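Long-range contacts in lipopolysaccharide core heptose(I) kinase WaaP (PDB 6DFL), which phosphorylates the first heptose of the lipopolysaccharide inner core with ATP and magnesium, and also phosphorylates protein tyrosines, including its own: residues S127-R131 with L215-L219; C167-H172 with R183-D188; V50-R54 with L73-E78; M1-E7 with V96-R101. All coordinates share one frame; numbering follows the deposited sequence.

Contact 1 of 4, residues S127-R131 with L215-L219; sequences SQDWR and LDIGL
I217 is the main apolar piece of this contact, and its CG2 branch does the touching. That methyl lies 3.2 Å from S127 OG, a hydroxyl that already hydrogen-bonds L123 O one turn back in helix 123-127. With CG1 in the position between backbone N and carbonyl carbon (chi1 65°), CG2 falls beside the backbone N and faces S127. W130 and I217 run side by side in the same direction, W130 CE3 being 4.2 Å from I217 CB. S127 CB covers the middle of one indole face.

No hydrogen bond links the two loops; carbonyl oxygens rest against carbon atoms instead. I217 O sits at the indole edge, in the ring plane, and comes within 3.4 Å of W130 CB. R131 CG, turned beside its own backbone N (chi1 -78°), lies 3.2 Å from D216 O. The opposite charges stay apart, R131 NE and D216 OD1 being 4.4 Å from one another, with the oxygen well off the guanidinium plane.

I217 and L219 also touch the bound palmitoyl-thioester ligand, so this loop lines its pocket. The contact joins the turn after helix 123-127 to the link between helices 200-212 and 221-232; helix 137-156 packs against W130 and L219.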
loop_
_atom_site.group_PDB
_atom_site.type_symbol
_atom_site.label_atom_id
_atom_site.label_comp_id
_atom_site.label_asym_id
_atom_site.label_seq_id
_atom_site.Cartn_x
_atom_site.Cartn_y
_atom_site.Cartn_z
ATOM N N SER A 127 10.847 3.682 -4.829
ATOM C CA SER A 127 11.684 3.187 -3.743
ATOM C C SER A 127 12.809 2.276 -4.226
ATOM O O SER A 127 13.554 1.743 -3.395
ATOM C CB SER A 127 10.825 2.448 -2.714
ATOM O OG SER A 127 10.210 1.308 -3.287
ATOM N N GLN A 128 12.931 2.084 -5.547
ATOM C CA GLN A 128 13.990 1.328 -6.214
ATOM C C GLN A 128 15.293 1.236 -5.429
ATOM O O GLN A 128 15.826 0.136 -5.249
ATOM C CB GLN A 128 14.287 1.964 -7.568
ATOM C CG GLN A 128 14.139 1.053 -8.756
ATOM C CD GLN A 128 14.229 1.829 -10.056
ATOM O OE1 GLN A 128 14.193 3.070 -10.046
ATOM N NE2 GLN A 128 14.355 1.115 -11.181
ATOM N N ASP A 129 15.811 2.380 -4.971
ATOM C CA ASP A 129 17.148 2.475 -4.390
ATOM C C ASP A 129 17.127 3.209 -3.063
ATOM O O ASP A 129 18.033 3.984 -2.750
ATOM C CB ASP A 129 18.116 3.155 -5.359
ATOM C CG ASP A 129 17.459 4.285 -6.144
ATOM O OD1 ASP A 129 16.849 5.177 -5.492
ATOM O OD2 ASP A 129 17.563 4.273 -7.404
ATOM N N TRP A 130 16.089 2.969 -2.259
ATOM C CA TRP A 130 16.065 3.485 -0.891
ATOM C C TRP A 130 17.144 2.848 -0.032
ATOM O O TRP A 130 17.617 3.468 0.929
ATOM C CB TRP A 130 14.699 3.244 -0.252
ATOM C CG TRP A 130 13.675 4.237 -0.644
ATOM C CD1 TRP A 130 13.803 5.226 -1.575
ATOM C CD2 TRP A 130 12.354 4.340 -0.123
ATOM N NE1 TRP A 130 12.632 5.941 -1.672
ATOM C CE2 TRP A 130 11.729 5.422 -0.779
ATOM C CE3 TRP A 130 11.635 3.625 0.840
ATOM C CZ2 TRP A 130 10.416 5.806 -0.500
ATOM C CZ3 TRP A 130 10.336 3.997 1.107
ATOM C CH2 TRP A 130 9.735 5.079 0.437
ATOM N N ARG A 131 17.527 1.609 -0.344
ATOM C CA ARG A 131 18.592 0.958 0.406
ATOM C C ARG A 131 19.868 1.786 0.372
ATOM O O ARG A 131 20.562 1.905 1.389
ATOM C CB ARG A 131 18.832 -0.442 -0.149
ATOM C CG ARG A 131 17.811 -1.471 0.295
ATOM C CD ARG A 131 18.390 -2.365 1.370
ATOM N NE ARG A 131 19.518 -3.142 0.862
ATOM C CZ ARG A 131 20.367 -3.820 1.629
ATOM N NH1 ARG A 131 20.226 -3.817 2.954
ATOM N NH2 ARG A 131 21.365 -4.494 1.072
ATOM N N LEU A 215 10.471 -6.144 0.295
ATOM C CA LEU A 215 11.586 -6.644 1.095
ATOM C C LEU A 215 12.909 -5.938 0.836
ATOM O O LEU A 215 13.859 -6.158 1.597
ATOM C CB LEU A 215 11.778 -8.135 0.852
ATOM C CG LEU A 215 10.532 -8.950 1.160
ATOM C CD1 LEU A 215 10.780 -10.411 0.882
ATOM C CD2 LEU A 215 10.069 -8.705 2.632
ATOM N N ASP A 216 12.997 -5.083 -0.178
ATOM C CA ASP A 216 14.282 -4.583 -0.640
ATOM C C ASP A 216 14.367 -3.062 -0.587
ATOM O O ASP A 216 15.165 -2.460 -1.307
ATOM C CB ASP A 216 14.545 -5.097 -2.063
ATOM C CG ASP A 216 15.966 -4.886 -2.502
ATOM O OD1 ASP A 216 16.878 -5.403 -1.818
ATOM O OD2 ASP A 216 16.166 -4.191 -3.522
ATOM N N ILE A 217 13.568 -2.412 0.247
ATOM C CA ILE A 217 13.574 -0.963 0.291
ATOM C C ILE A 217 14.016 -0.439 1.653
ATOM O O ILE A 217 13.871 0.758 1.931
ATOM C CB ILE A 217 12.206 -0.396 -0.107
ATOM C CG1 ILE A 217 11.139 -0.813 0.919
ATOM C CG2 ILE A 217 11.828 -0.840 -1.515
ATOM C CD1 ILE A 217 9.770 -0.344 0.559
ATOM N N GLY A 218 14.573 -1.298 2.500
ATOM C CA GLY A 218 15.078 -0.827 3.777
ATOM C C GLY A 218 14.005 -0.524 4.805
ATOM O O GLY A 218 14.117 0.461 5.547
ATOM N N LEU A 219 12.961 -1.340 4.871
ATOM C CA LEU A 219 11.974 -1.184 5.929
ATOM C C LEU A 219 12.560 -1.721 7.221
ATOM O O LEU A 219 12.889 -2.911 7.314
ATOM C CB LEU A 219 10.679 -1.916 5.592
ATOM C CG LEU A 219 9.929 -1.477 4.325
ATOM C CD1 LEU A 219 8.666 -2.273 4.111
ATOM C CD2 LEU A 219 9.623 -0.007 4.314
#

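Contact 2 of 4, residues C167-H172 with R183-D188; sequences CHFLLH and RLSVID
An antiparallel beta hairpin, strands 169-172 and 184-186, carries the chain from the catalytic loop to D188, which probably corresponds to the aspartate of the DFG motif in eukaryotic kinases. F169 with V186 and L171 with L184 form non-hydrogen-bonded pairs, while L170 and S185 between them exchange two bonds; L170 N to S185 O is the shorter at 2.6 Å. I187 N reaches H168 O at 2.8 Å and H172 N reaches R183 O at 3.1 Å, extending the pairing at both ends.

H172 is held from two sides. Its NE2 and S185 OG are hydrogen-bonded, 2.6 Å apart near the plane of the imidazole, and the guanidinium of R183 lies flat on one ring face, centres 3.6 Å apart and planes 11° apart. R183 gets there on a chain extended from CG to NE, and D174 salt-bridges its NH2. A guanidinium so close would tend to disfavour protonation of the imidazole.

At the far end D188 CB sits over the H168 ring, 3.6 Å from its centroid, a CH-pi contact. H168 ND1 is hydrogen-bonded to O of D163, the probable catalytic residue, and D188 OD1 to H190 ND1. L170 CD1 meets I187 CG2 at 3.8 Å, the two side chains crossing at about a right angle.

F169, L184 and V186 turn their sheet face to helix 137-156, L171 packs on helix 123-127, and strand 120-122 pairs with the other edge of strand 169-172, which makes that strand the middle one of three.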
loop_
_atom_site.group_PDB
_atom_site.type_symbol
_atom_site.label_atom_id
_atom_site.label_comp_id
_atom_site.label_asym_id
_atom_site.label_seq_id
_atom_site.Cartn_x
_atom_site.Cartn_y
_atom_site.Cartn_z
ATOM N N CYS A 167 4.237 -1.998 -6.727
ATOM C CA CYS A 167 4.209 -1.404 -8.059
ATOM C C CYS A 167 2.789 -1.046 -8.494
ATOM O O CYS A 167 2.620 -0.200 -9.375
ATOM C CB CYS A 167 4.904 -2.300 -9.095
ATOM S SG CYS A 167 4.341 -3.980 -9.333
ATOM N N HIS A 168 1.757 -1.621 -7.877
ATOM C CA HIS A 168 0.394 -1.269 -8.245
ATOM C C HIS A 168 -0.151 -0.110 -7.437
ATOM O O HIS A 168 -1.375 0.087 -7.392
ATOM C CB HIS A 168 -0.511 -2.486 -8.141
ATOM C CG HIS A 168 -0.224 -3.500 -9.192
ATOM N ND1 HIS A 168 -0.272 -4.854 -8.956
ATOM C CD2 HIS A 168 0.173 -3.352 -10.484
ATOM C CE1 HIS A 168 0.054 -5.502 -10.063
ATOM N NE2 HIS A 168 0.319 -4.614 -11.005
ATOM N N PHE A 169 0.725 0.672 -6.816
ATOM C CA PHE A 169 0.335 1.910 -6.153
ATOM C C PHE A 169 1.055 3.058 -6.843
ATOM O O PHE A 169 2.287 3.048 -6.935
ATOM C CB PHE A 169 0.666 1.863 -4.660
ATOM C CG PHE A 169 -0.173 0.897 -3.908
ATOM C CD1 PHE A 169 -1.342 1.326 -3.267
ATOM C CD2 PHE A 169 0.169 -0.441 -3.853
ATOM C CE1 PHE A 169 -2.133 0.445 -2.602
ATOM C CE2 PHE A 169 -0.635 -1.342 -3.177
ATOM C CZ PHE A 169 -1.787 -0.888 -2.551
ATOM N N LEU A 170 0.291 4.028 -7.335
ATOM C CA LEU A 170 0.847 5.151 -8.067
ATOM C C LEU A 170 0.992 6.348 -7.138
ATOM O O LEU A 170 0.027 6.770 -6.482
ATOM C CB LEU A 170 -0.032 5.485 -9.267
ATOM C CG LEU A 170 -0.027 4.368 -10.327
ATOM C CD1 LEU A 170 -0.494 4.880 -11.673
ATOM C CD2 LEU A 170 1.347 3.699 -10.437
ATOM N N LEU A 171 2.208 6.866 -7.053
ATOM C CA LEU A 171 2.445 8.158 -6.435
ATOM C C LEU A 171 2.257 9.241 -7.488
ATOM O O LEU A 171 2.758 9.121 -8.615
ATOM C CB LEU A 171 3.850 8.201 -5.847
ATOM C CG LEU A 171 4.316 9.565 -5.383
ATOM C CD1 LEU A 171 3.626 9.981 -4.069
ATOM C CD2 LEU A 171 5.807 9.500 -5.210
ATOM N N HIS A 172 1.520 10.290 -7.142
ATOM C CA HIS A 172 1.151 11.299 -8.126
ATOM C C HIS A 172 2.209 12.393 -8.181
ATOM O O HIS A 172 2.495 13.034 -7.169
ATOM C CB HIS A 172 -0.221 11.877 -7.812
ATOM C CG HIS A 172 -1.342 10.998 -8.263
ATOM N ND1 HIS A 172 -1.848 11.042 -9.544
ATOM C CD2 HIS A 172 -2.028 10.024 -7.620
ATOM C CE1 HIS A 172 -2.812 10.149 -9.664
ATOM N NE2 HIS A 172 -2.945 9.521 -8.510
ATOM N N ARG A 183 -0.458 12.157 -2.919
ATOM C CA ARG A 183 -1.606 11.274 -3.071
ATOM C C ARG A 183 -1.231 10.020 -3.850
ATOM O O ARG A 183 -0.442 10.067 -4.802
ATOM C CB ARG A 183 -2.779 11.982 -3.750
ATOM C CG ARG A 183 -2.488 12.536 -5.106
ATOM C CD ARG A 183 -3.668 13.339 -5.603
ATOM N NE ARG A 183 -3.444 13.809 -6.962
ATOM C CZ ARG A 183 -4.052 13.318 -8.035
ATOM N NH1 ARG A 183 -4.939 12.334 -7.914
ATOM N NH2 ARG A 183 -3.772 13.814 -9.234
ATOM N N LEU A 184 -1.796 8.899 -3.418
ATOM C CA LEU A 184 -1.615 7.606 -4.036
ATOM C C LEU A 184 -2.873 7.222 -4.805
ATOM O O LEU A 184 -3.955 7.758 -4.565
ATOM C CB LEU A 184 -1.283 6.543 -2.987
ATOM C CG LEU A 184 0.029 6.776 -2.237
ATOM C CD1 LEU A 184 0.341 5.627 -1.310
ATOM C CD2 LEU A 184 1.190 7.009 -3.203
ATOM N N SER A 185 -2.699 6.333 -5.789
ATOM C CA SER A 185 -3.800 5.609 -6.403
ATOM C C SER A 185 -3.402 4.148 -6.515
ATOM O O SER A 185 -2.256 3.834 -6.865
ATOM C CB SER A 185 -4.147 6.153 -7.783
ATOM O OG SER A 185 -4.465 7.520 -7.718
ATOM N N VAL A 186 -4.326 3.264 -6.197
ATOM C CA VAL A 186 -4.111 1.843 -6.434
ATOM C C VAL A 186 -4.583 1.517 -7.847
ATOM O O VAL A 186 -5.622 2.011 -8.300
ATOM C CB VAL A 186 -4.844 0.989 -5.385
ATOM C CG1 VAL A 186 -6.345 1.336 -5.345
ATOM C CG2 VAL A 186 -4.618 -0.515 -5.662
ATOM N N ILE A 187 -3.808 0.703 -8.556
ATOM C CA ILE A 187 -4.196 0.336 -9.912
ATOM C C ILE A 187 -4.161 -1.171 -10.030
ATOM O O ILE A 187 -4.031 -1.875 -9.022
ATOM C CB ILE A 187 -3.280 0.982 -10.962
ATOM C CG1 ILE A 187 -1.853 0.452 -10.779
ATOM C CG2 ILE A 187 -3.331 2.498 -10.855
ATOM C CD1 ILE A 187 -0.951 0.631 -11.984
ATOM N N ASP A 188 -4.212 -1.649 -11.278
ATOM C CA ASP A 188 -4.368 -3.031 -11.698
ATOM C C ASP A 188 -5.269 -3.861 -10.816
ATOM O O ASP A 188 -4.787 -4.563 -9.921
ATOM C CB ASP A 188 -3.049 -3.770 -11.765
ATOM C CG ASP A 188 -3.257 -5.210 -12.194
ATOM O OD1 ASP A 188 -4.051 -5.423 -13.137
ATOM O OD2 ASP A 188 -2.689 -6.128 -11.578
#

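Contact 3 of 4, residues V50-R54 with L73-E78; sequences VKIHR and LGARQE
K51 NZ is gripped by E78 OE2 at 2.5 Å and by T114 OG1 of the neighbouring strand. The carboxylate oxygen offers its syn lone pair to this salt bridge, and its partner E78 OE1 rests 3.2 Å from K51 CD. E78 reaches out with CG roughly anti to the backbone N (chi1 -159°) and stays extended, whereas K51 bends at chi2 and chi3; the two chains cross at about a right angle. A lysine of strand 48-53 paired with a glutamate of helix 76-87 probably corresponds to the beta3 lysine and alphaC glutamate bridge of protein kinases, which in active kinases positions the lysine for the ATP phosphates.

Two residues further along the strand, H53 lays one imidazole face over the backbone leading into the helix. G74 CA stands 3.8 Å from the ring centroid, 21° off the normal, as a CH-pi contact. A75 N lies over the same face toward the rim, 3.3 Å from H53 CD2; its own hydrogen bond goes to S110 OG. A75 CB follows on the same side, beyond the rim, 3.7 Å from H53 CD2. At the start of this turn G74 N makes a weak bond to Q77 OE1 at 3.3 Å.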
loop_
_atom_site.group_PDB
_atom_site.type_symbol
_atom_site.label_atom_id
_atom_site.label_comp_id
_atom_site.label_asym_id
_atom_site.label_seq_id
_atom_site.Cartn_x
_atom_site.Cartn_y
_atom_site.Cartn_z
ATOM N N VAL A 50 -7.232 -0.035 -22.595
ATOM C CA VAL A 50 -8.336 -0.838 -23.101
ATOM C C VAL A 50 -8.027 -2.286 -22.777
ATOM O O VAL A 50 -6.987 -2.807 -23.199
ATOM C CB VAL A 50 -8.530 -0.651 -24.613
ATOM C CG1 VAL A 50 -9.572 -1.630 -25.130
ATOM C CG2 VAL A 50 -8.916 0.783 -24.927
ATOM N N LYS A 51 -8.914 -2.932 -22.026
ATOM C CA LYS A 51 -8.751 -4.334 -21.672
ATOM C C LYS A 51 -9.941 -5.094 -22.236
ATOM O O LYS A 51 -11.086 -4.805 -21.879
ATOM C CB LYS A 51 -8.622 -4.502 -20.154
ATOM C CG LYS A 51 -7.285 -4.001 -19.587
ATOM C CD LYS A 51 -7.404 -3.393 -18.197
ATOM C CE LYS A 51 -7.437 -1.854 -18.267
ATOM N NZ LYS A 51 -7.378 -1.133 -16.929
ATOM N N ILE A 52 -9.674 -6.037 -23.135
ATOM C CA ILE A 52 -10.705 -6.814 -23.815
ATOM C C ILE A 52 -10.495 -8.284 -23.496
ATOM O O ILE A 52 -9.381 -8.797 -23.626
ATOM C CB ILE A 52 -10.668 -6.606 -25.338
ATOM C CG1 ILE A 52 -10.923 -5.150 -25.696
ATOM C CG2 ILE A 52 -11.666 -7.524 -26.025
ATOM C CD1 ILE A 52 -10.500 -4.833 -27.128
ATOM N N HIS A 53 -11.565 -8.964 -23.100
ATOM C CA HIS A 53 -11.544 -10.398 -22.854
ATOM C C HIS A 53 -12.541 -10.986 -23.838
ATOM O O HIS A 53 -13.643 -10.454 -23.988
ATOM C CB HIS A 53 -11.912 -10.725 -21.398
ATOM C CG HIS A 53 -11.283 -9.803 -20.379
ATOM N ND1 HIS A 53 -10.376 -10.239 -19.433
ATOM C CD2 HIS A 53 -11.433 -8.472 -20.160
ATOM C CE1 HIS A 53 -9.985 -9.217 -18.692
ATOM N NE2 HIS A 53 -10.606 -8.133 -19.119
ATOM N N ARG A 54 -12.148 -12.034 -24.550
ATOM C CA ARG A 54 -13.066 -12.614 -25.529
ATOM C C ARG A 54 -13.081 -14.138 -25.473
ATOM O O ARG A 54 -13.250 -14.725 -24.401
ATOM C CB ARG A 54 -12.715 -12.140 -26.936
ATOM C CG ARG A 54 -13.769 -12.519 -27.971
ATOM C CD ARG A 54 -13.288 -12.281 -29.425
ATOM N NE ARG A 54 -12.031 -12.966 -29.744
ATOM C CZ ARG A 54 -11.938 -14.176 -30.299
ATOM N NH1 ARG A 54 -13.034 -14.865 -30.602
ATOM N NH2 ARG A 54 -10.742 -14.698 -30.552
ATOM N N LEU A 73 -12.428 -15.701 -16.360
ATOM C CA LEU A 73 -11.936 -14.384 -15.970
ATOM C C LEU A 73 -12.257 -13.328 -17.027
ATOM O O LEU A 73 -11.909 -13.499 -18.205
ATOM C CB LEU A 73 -10.425 -14.425 -15.737
ATOM C CG LEU A 73 -9.772 -13.065 -15.435
ATOM C CD1 LEU A 73 -10.257 -12.456 -14.104
ATOM C CD2 LEU A 73 -8.242 -13.172 -15.470
ATOM N N GLY A 74 -12.896 -12.235 -16.602
ATOM C CA GLY A 74 -13.258 -11.164 -17.517
ATOM C C GLY A 74 -13.165 -9.781 -16.893
ATOM O O GLY A 74 -12.760 -9.654 -15.740
ATOM N N ALA A 75 -13.554 -8.740 -17.633
ATOM C CA ALA A 75 -13.468 -7.363 -17.156
ATOM C C ALA A 75 -14.319 -7.088 -15.918
ATOM O O ALA A 75 -14.168 -6.026 -15.300
ATOM C CB ALA A 75 -13.895 -6.405 -18.261
ATOM N N ARG A 76 -15.219 -7.999 -15.562
ATOM C CA ARG A 76 -16.112 -7.757 -14.437
ATOM C C ARG A 76 -15.326 -7.528 -13.156
ATOM O O ARG A 76 -15.661 -6.628 -12.376
ATOM C CB ARG A 76 -17.066 -8.933 -14.283
ATOM C CG ARG A 76 -18.053 -8.822 -13.172
ATOM C CD ARG A 76 -18.865 -10.091 -13.114
ATOM N NE ARG A 76 -19.657 -10.281 -14.325
ATOM C CZ ARG A 76 -20.476 -11.307 -14.518
ATOM N NH1 ARG A 76 -20.597 -12.229 -13.572
ATOM N NH2 ARG A 76 -21.171 -11.412 -15.647
ATOM N N GLN A 77 -14.260 -8.305 -12.940
ATOM C CA GLN A 77 -13.488 -8.191 -11.707
ATOM C C GLN A 77 -12.999 -6.766 -11.490
ATOM O O GLN A 77 -13.280 -6.149 -10.453
ATOM C CB GLN A 77 -12.307 -9.157 -11.725
ATOM C CG GLN A 77 -12.637 -10.534 -11.243
ATOM C CD GLN A 77 -13.450 -11.307 -12.245
ATOM O OE1 GLN A 77 -13.240 -11.208 -13.464
ATOM N NE2 GLN A 77 -14.387 -12.093 -11.744
ATOM N N GLU A 78 -12.241 -6.240 -12.448
ATOM C CA GLU A 78 -11.797 -4.854 -12.385
ATOM C C GLU A 78 -12.967 -3.894 -12.190
ATOM O O GLU A 78 -12.883 -2.959 -11.389
ATOM C CB GLU A 78 -11.026 -4.513 -13.656
ATOM C CG GLU A 78 -10.110 -3.321 -13.538
ATOM C CD GLU A 78 -9.276 -3.122 -14.799
ATOM O OE1 GLU A 78 -9.280 -4.036 -15.660
ATOM O OE2 GLU A 78 -8.630 -2.057 -14.928
#

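Contact 4 of 4, residues M1-E7 with V96-R101; sequences MRLVLEE and VAYGER
The guanidinium of R2 has E100 OE1 over one face, offset toward the rim, with R2 NE 4.0 Å from that oxygen. No N-H points at it, so this is an attraction of charges alone, and the carboxylate's salt bridge goes to R76. R2 and Y98 also lie side by side, guanidinium and phenol ring 60° apart in plane. R2 CB approaches the ring obliquely, 3.9 Å from Y98 CE2, and W79 stacks on the Y98 ring. CG of R2 sits beside its backbone N (chi1 -78°), which keeps its chain running along E100 and Y98.

Beneath these side chains the backbones pair as antiparallel strands. R2 and E100 exchange two hydrogen bonds, E100 N to R2 O being 2.6 Å, and V4 and Y98 exchange two more; E6 N to V96 O, at 2.8 Å, continues the run. The N-terminal strand 2-5 thereby forms one border of the five-stranded sheet of the N-terminal lobe. At V96 and A97 strand 95-101 makes a classic beta bulge opposite V113.

On the face that L3, L5 and A97 share, L5 CD2 meets A97 CB at 3.7 Å. L3 pairs with G99, and its CD1 bends back to within 3.3 Å of Y98 O, above the glycine; L3 and L5 pack on P18 from helix 18-24. On the R2, V4 and Y98 face lies helix 76-87. Past the last backbone bond, V96 CG1 rests against E7 O at 3.3 Å.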
loop_
_atom_site.group_PDB
_atom_site.type_symbol
_atom_site.label_atom_id
_atom_site.label_comp_id
_atom_site.label_asym_id
_atom_site.label_seq_id
_atom_site.Cartn_x
_atom_site.Cartn_y
_atom_site.Cartn_z
HETATM N N MSE A 1 -26.091 -9.371 -20.596
HETATM C CA MSE A 1 -25.721 -8.053 -21.085
HETATM C C MSE A 1 -25.442 -7.059 -19.964
HETATM O O MSE A 1 -26.313 -6.770 -19.145
HETATM C CB MSE A 1 -26.824 -7.493 -21.982
HETATM C CG MSE A 1 -26.593 -6.050 -22.442
HETATM SE SE MSE A 1 -25.335 -5.934 -23.950
HETATM C CE MSE A 1 -25.665 -4.105 -24.570
ATOM N N ARG A 2 -24.228 -6.527 -19.931
ATOM C CA ARG A 2 -23.912 -5.404 -19.071
ATOM C C ARG A 2 -23.107 -4.394 -19.865
ATOM O O ARG A 2 -22.180 -4.761 -20.589
ATOM C CB ARG A 2 -23.153 -5.861 -17.828
ATOM C CG ARG A 2 -24.079 -6.480 -16.809
ATOM C CD ARG A 2 -23.356 -7.102 -15.674
ATOM N NE ARG A 2 -23.946 -8.383 -15.308
ATOM C CZ ARG A 2 -23.567 -9.085 -14.246
ATOM N NH1 ARG A 2 -22.598 -8.610 -13.472
ATOM N NH2 ARG A 2 -24.142 -10.253 -13.956
ATOM N N LEU A 3 -23.487 -3.128 -19.765
ATOM C CA LEU A 3 -22.814 -2.102 -20.538
ATOM C C LEU A 3 -22.993 -0.778 -19.830
ATOM O O LEU A 3 -24.121 -0.400 -19.498
ATOM C CB LEU A 3 -23.377 -2.022 -21.959
ATOM C CG LEU A 3 -22.765 -0.963 -22.878
ATOM C CD1 LEU A 3 -21.417 -1.432 -23.428
ATOM C CD2 LEU A 3 -23.727 -0.625 -24.012
ATOM N N VAL A 4 -21.883 -0.098 -19.574
ATOM C CA VAL A 4 -21.891 1.262 -19.069
ATOM C C VAL A 4 -20.915 2.055 -19.913
ATOM O O VAL A 4 -19.732 1.706 -19.987
ATOM C CB VAL A 4 -21.497 1.343 -17.584
ATOM C CG1 VAL A 4 -21.262 2.797 -17.181
ATOM C CG2 VAL A 4 -22.556 0.683 -16.682
ATOM N N LEU A 5 -21.398 3.117 -20.540
ATOM C CA LEU A 5 -20.552 4.018 -21.305
ATOM C C LEU A 5 -20.542 5.393 -20.649
ATOM O O LEU A 5 -21.579 5.886 -20.196
ATOM C CB LEU A 5 -21.024 4.123 -22.756
ATOM C CG LEU A 5 -20.805 2.878 -23.615
ATOM C CD1 LEU A 5 -21.244 3.126 -25.046
ATOM C CD2 LEU A 5 -19.357 2.433 -23.572
ATOM N N GLU A 6 -19.358 5.988 -20.573
ATOM C CA GLU A 6 -19.163 7.344 -20.084
ATOM C C GLU A 6 -18.340 8.105 -21.115
ATOM O O GLU A 6 -17.906 7.548 -22.129
ATOM C CB GLU A 6 -18.469 7.347 -18.717
ATOM C CG GLU A 6 -19.173 8.184 -17.680
ATOM C CD GLU A 6 -20.406 7.493 -17.129
ATOM O OE1 GLU A 6 -20.232 6.472 -16.418
ATOM O OE2 GLU A 6 -21.538 7.957 -17.413
ATOM N N GLU A 7 -18.112 9.378 -20.853
ATOM C CA GLU A 7 -17.381 10.150 -21.844
ATOM C C GLU A 7 -15.894 9.793 -21.821
ATOM O O GLU A 7 -15.337 9.498 -20.759
ATOM C CB GLU A 7 -17.570 11.647 -21.598
ATOM C CG GLU A 7 -18.979 12.154 -21.934
ATOM C CD GLU A 7 -19.398 11.861 -23.367
ATOM O OE1 GLU A 7 -18.578 12.071 -24.290
ATOM O OE2 GLU A 7 -20.551 11.421 -23.568
ATOM N N VAL A 96 -14.237 4.494 -17.858
ATOM C CA VAL A 96 -15.098 5.238 -18.773
ATOM C C VAL A 96 -15.904 4.338 -19.699
ATOM O O VAL A 96 -16.825 4.832 -20.370
ATOM C CB VAL A 96 -14.283 6.243 -19.611
ATOM C CG1 VAL A 96 -13.804 7.385 -18.736
ATOM C CG2 VAL A 96 -13.091 5.545 -20.286
ATOM N N ALA A 97 -15.616 3.042 -19.745
ATOM C CA ALA A 97 -16.396 2.148 -20.586
ATOM C C ALA A 97 -16.232 0.717 -20.091
ATOM O O ALA A 97 -15.132 0.314 -19.700
ATOM C CB ALA A 97 -15.971 2.258 -22.062
ATOM N N TYR A 98 -17.325 -0.044 -20.144
ATOM C CA TYR A 98 -17.367 -1.403 -19.633
ATOM C C TYR A 98 -18.455 -2.146 -20.386
ATOM O O TYR A 98 -19.481 -1.556 -20.726
ATOM C CB TYR A 98 -17.638 -1.408 -18.119
ATOM C CG TYR A 98 -18.099 -2.739 -17.564
ATOM C CD1 TYR A 98 -17.220 -3.793 -17.442
ATOM C CD2 TYR A 98 -19.409 -2.932 -17.149
ATOM C CE1 TYR A 98 -17.610 -4.991 -16.938
ATOM C CE2 TYR A 98 -19.819 -4.155 -16.632
ATOM C CZ TYR A 98 -18.898 -5.182 -16.538
ATOM O OH TYR A 98 -19.276 -6.401 -16.023
ATOM N N GLY A 99 -18.235 -3.427 -20.649
ATOM C CA GLY A 99 -19.251 -4.200 -21.341
ATOM C C GLY A 99 -19.093 -5.679 -21.136
ATOM O O GLY A 99 -17.974 -6.190 -21.007
ATOM N N GLU A 100 -20.227 -6.390 -21.104
ATOM C CA GLU A 100 -20.280 -7.848 -21.114
ATOM C C GLU A 100 -21.433 -8.285 -22.000
ATOM O O GLU A 100 -22.539 -7.744 -21.878
ATOM C CB GLU A 100 -20.512 -8.431 -19.727
ATOM C CG GLU A 100 -19.360 -8.453 -18.769
ATOM C CD GLU A 100 -19.837 -8.949 -17.419
ATOM O OE1 GLU A 100 -20.777 -9.767 -17.406
ATOM O OE2 GLU A 100 -19.325 -8.494 -16.375
ATOM N N ARG A 101 -21.192 -9.279 -22.861
ATOM C CA ARG A 101 -22.280 -9.928 -23.584
ATOM C C ARG A 101 -21.896 -11.364 -23.907
ATOM O O ARG A 101 -20.717 -11.705 -24.016
ATOM C CB ARG A 101 -22.672 -9.175 -24.861
ATOM C CG ARG A 101 -21.705 -9.272 -26.023
ATOM C CD ARG A 101 -22.464 -9.147 -27.349
ATOM N NE ARG A 101 -21.592 -8.795 -28.472
ATOM C CZ ARG A 101 -21.739 -7.696 -29.210
ATOM N NH1 ARG A 101 -22.736 -6.853 -28.951
ATOM N NH2 ARG A 101 -20.899 -7.445 -30.208
#

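Contacts 3 and 4 belong to the N-terminal lobe, their centres about 11 Å apart and joined by R76, whose NH2 lies 2.4 Å from E100 OE1 in a salt bridge. Contact 3 is nested within the chain loop that contact 4 closes. Contact 2 is about 20 Å from contact 3 between centres, yet their nearest atoms are only about 5 Å apart, and D163, the likely catalytic residue, is near both: the side chain of D188 is about 4 Å from it, that of L73 about 8 Å. Contact 1 lies about 40 Å from contact 4 between centres, at the ligand pocket, where I217 comes within about 4 Å of the bound thioester and F169 of contact 2 within about 7 Å.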